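Local coordinates for protein phosphonate monoester hydrolase (Ruegeria pomeroyi, PDB 4UPK) that is a phosphonate monoester hydrolase, a member of the sulfatase family within the alkaline phosphatase clan, at residues 468-473 with 477-482. Sequence-based numbering, arbitrary orientation.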
loop_
_atom_site.group_PDB
_atom_site.type_symbol
_atom_site.label_atom_id
_atom_site.label_comp_id
_atom_site.label_asym_id
_atom_site.label_seq_id
_atom_site.Cartn_x
_atom_site.Cartn_y
_atom_site.Cartn_z
ATOM N N THR A 468 35.621 -23.203 15.459
ATOM C CA THR A 468 35.057 -22.103 14.684
ATOM C C THR A 468 35.251 -22.507 13.234
ATOM O O THR A 468 36.364 -22.820 12.817
ATOM C CB THR A 468 35.644 -20.727 15.029
ATOM O OG1 THR A 468 35.330 -20.419 16.380
ATOM C CG2 THR A 468 35.096 -19.612 14.119
ATOM N N LEU A 469 34.154 -22.560 12.505
ATOM C CA LEU A 469 34.122 -22.911 11.098
ATOM C C LEU A 469 33.742 -21.662 10.277
ATOM O O LEU A 469 32.820 -20.933 10.651
ATOM C CB LEU A 469 33.101 -24.056 10.859
ATOM C CG LEU A 469 32.727 -24.352 9.391
ATOM C CD1 LEU A 469 33.792 -25.181 8.682
ATOM C CD2 LEU A 469 31.428 -25.018 9.320
ATOM N N VAL A 470 34.465 -21.433 9.161
ATOM C CA VAL A 470 34.195 -20.364 8.208
ATOM C C VAL A 470 33.921 -21.040 6.854
ATOM O O VAL A 470 34.731 -21.836 6.390
ATOM C CB VAL A 470 35.317 -19.296 8.116
ATOM C CG1 VAL A 470 35.009 -18.250 7.042
ATOM C CG2 VAL A 470 35.575 -18.619 9.476
ATOM N N GLU A 471 32.761 -20.739 6.232
ATOM C CA GLU A 471 32.407 -21.276 4.914
ATOM C C GLU A 471 32.052 -20.147 3.970
ATOM O O GLU A 471 31.320 -19.230 4.353
ATOM C CB GLU A 471 31.244 -22.273 5.013
ATOM C CG GLU A 471 31.606 -23.566 5.734
ATOM C CD GLU A 471 32.233 -24.665 4.899
ATOM O OE1 GLU A 471 32.634 -24.398 3.741
ATOM O OE2 GLU A 471 32.307 -25.806 5.410
ATOM N N PHE A 472 32.556 -20.222 2.735
ATOM C CA PHE A 472 32.326 -19.235 1.665
ATOM C C PHE A 472 31.329 -19.746 0.609
ATOM O O PHE A 472 31.369 -20.917 0.254
ATOM C CB PHE A 472 33.665 -18.929 0.946
ATOM C CG PHE A 472 34.690 -18.270 1.829
ATOM C CD1 PHE A 472 35.572 -19.034 2.591
ATOM C CD2 PHE A 472 34.751 -16.887 1.935
ATOM C CE1 PHE A 472 36.491 -18.425 3.433
ATOM C CE2 PHE A 472 35.689 -16.278 2.768
ATOM C CZ PHE A 472 36.557 -17.049 3.502
ATOM N N ALA A 473 30.484 -18.832 0.064
ATOM C CA ALA A 473 29.553 -19.101 -1.042
ATOM C C ALA A 473 30.407 -19.250 -2.314
ATOM O O ALA A 473 30.127 -20.098 -3.157
ATOM C CB ALA A 473 28.573 -17.942 -1.202
ATOM N N PRO A 477 38.255 -22.213 0.026
ATOM C CA PRO A 477 38.121 -23.287 1.022
ATOM C C PRO A 477 37.673 -22.841 2.422
ATOM O O PRO A 477 37.857 -21.683 2.805
ATOM C CB PRO A 477 39.521 -23.935 1.043
ATOM C CG PRO A 477 40.441 -22.887 0.561
ATOM C CD PRO A 477 39.658 -22.091 -0.443
ATOM N N PRO A 478 37.090 -23.769 3.227
ATOM C CA PRO A 478 36.701 -23.390 4.590
ATOM C C PRO A 478 37.890 -23.084 5.508
ATOM O O PRO A 478 39.046 -23.384 5.175
ATOM C CB PRO A 478 35.949 -24.627 5.099
ATOM C CG PRO A 478 36.432 -25.751 4.280
ATOM C CD PRO A 478 36.756 -25.182 2.936
ATOM N N MET A 479 37.596 -22.480 6.662
ATOM C CA MET A 479 38.567 -22.252 7.712
ATOM C C MET A 479 38.094 -23.057 8.905
ATOM O O MET A 479 36.896 -23.205 9.121
ATOM C CB MET A 479 38.706 -20.761 8.113
ATOM C CG MET A 479 38.906 -19.823 6.959
ATOM S SD MET A 479 39.421 -18.211 7.529
ATOM C CE MET A 479 39.012 -17.198 6.138
ATOM N N LEU A 480 39.019 -23.590 9.662
ATOM C CA LEU A 480 38.693 -24.323 10.874
ATOM C C LEU A 480 39.696 -23.976 11.969
ATOM O O LEU A 480 40.882 -24.173 11.782
ATOM C CB LEU A 480 38.594 -25.822 10.633
ATOM C CG LEU A 480 38.063 -26.642 11.820
ATOM C CD1 LEU A 480 36.598 -26.367 12.066
ATOM C CD2 LEU A 480 38.333 -28.126 11.606
ATOM N N PHE A 481 39.201 -23.410 13.090
ATOM C CA PHE A 481 40.006 -23.009 14.233
ATOM C C PHE A 481 39.623 -23.841 15.450
ATOM O O PHE A 481 38.476 -23.830 15.866
ATOM C CB PHE A 481 39.876 -21.486 14.501
ATOM C CG PHE A 481 40.053 -20.623 13.266
ATOM C CD1 PHE A 481 41.274 -20.579 12.596
ATOM C CD2 PHE A 481 39.013 -19.836 12.792
ATOM C CE1 PHE A 481 41.438 -19.792 11.451
ATOM C CE2 PHE A 481 39.183 -19.030 11.657
ATOM C CZ PHE A 481 40.397 -19.009 10.997
ATOM N N ASP A 482 40.583 -24.589 15.996
ATOM C CA ASP A 482 40.416 -25.425 17.177
ATOM C C ASP A 482 40.825 -24.633 18.443
ATOM O O ASP A 482 42.003 -24.304 18.616
ATOM C CB ASP A 482 41.257 -26.706 17.016
ATOM C CG ASP A 482 41.180 -27.725 18.148
ATOM O OD1 ASP A 482 40.358 -27.526 19.088
ATOM O OD2 ASP A 482 41.966 -28.697 18.118
#
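Val-470 and Met-479 pair across a β-hairpin whose strands, 467-472 and 479-482, run antiparallel at the end of a four-stranded sheet. Their backbones exchange two hydrogen bonds, Met-479 N reaching a lone pair of Val-470 O at 2.9 Å, and Thr-468 and Phe-481 form a second such pair. Between them Leu-469 and Leu-480 make a non-hydrogen-bonded pair.

The side chains sort by face. β-Branched Val-470, well suited to an extended strand, lays its CB beside Met-479 CB at 3.7 Å, and Thr-468 meets Phe-481 CD2 obliquely. Unbranched Met-479, with CG anti to its carbonyl carbon (chi1 -50°) and extended beyond, is long enough to reach the Phe-472 ring. The other face carries Leu-469 and Leu-480, which pack on helix 499-515. There Pro-478 CB lies 3.6 Å from Glu-471 OE1, while OE2 is hydrogen-bonded to Ser-506 OG and salt-bridged to Arg-507 of the second subunit. Pro-477, with no N-H, cannot continue the ladder opposite Phe-472, whose O accepts from Arg-511 of that subunit.

Farther out, Thr-468 OG1 bonds to His-483, while His-277 meets the Phe-472 ring and hydrogen-bonds to Pro-477 O. At that ring's edge, in its plane, Met-479 CE sits 3.6 Å from Phe-472 CZ.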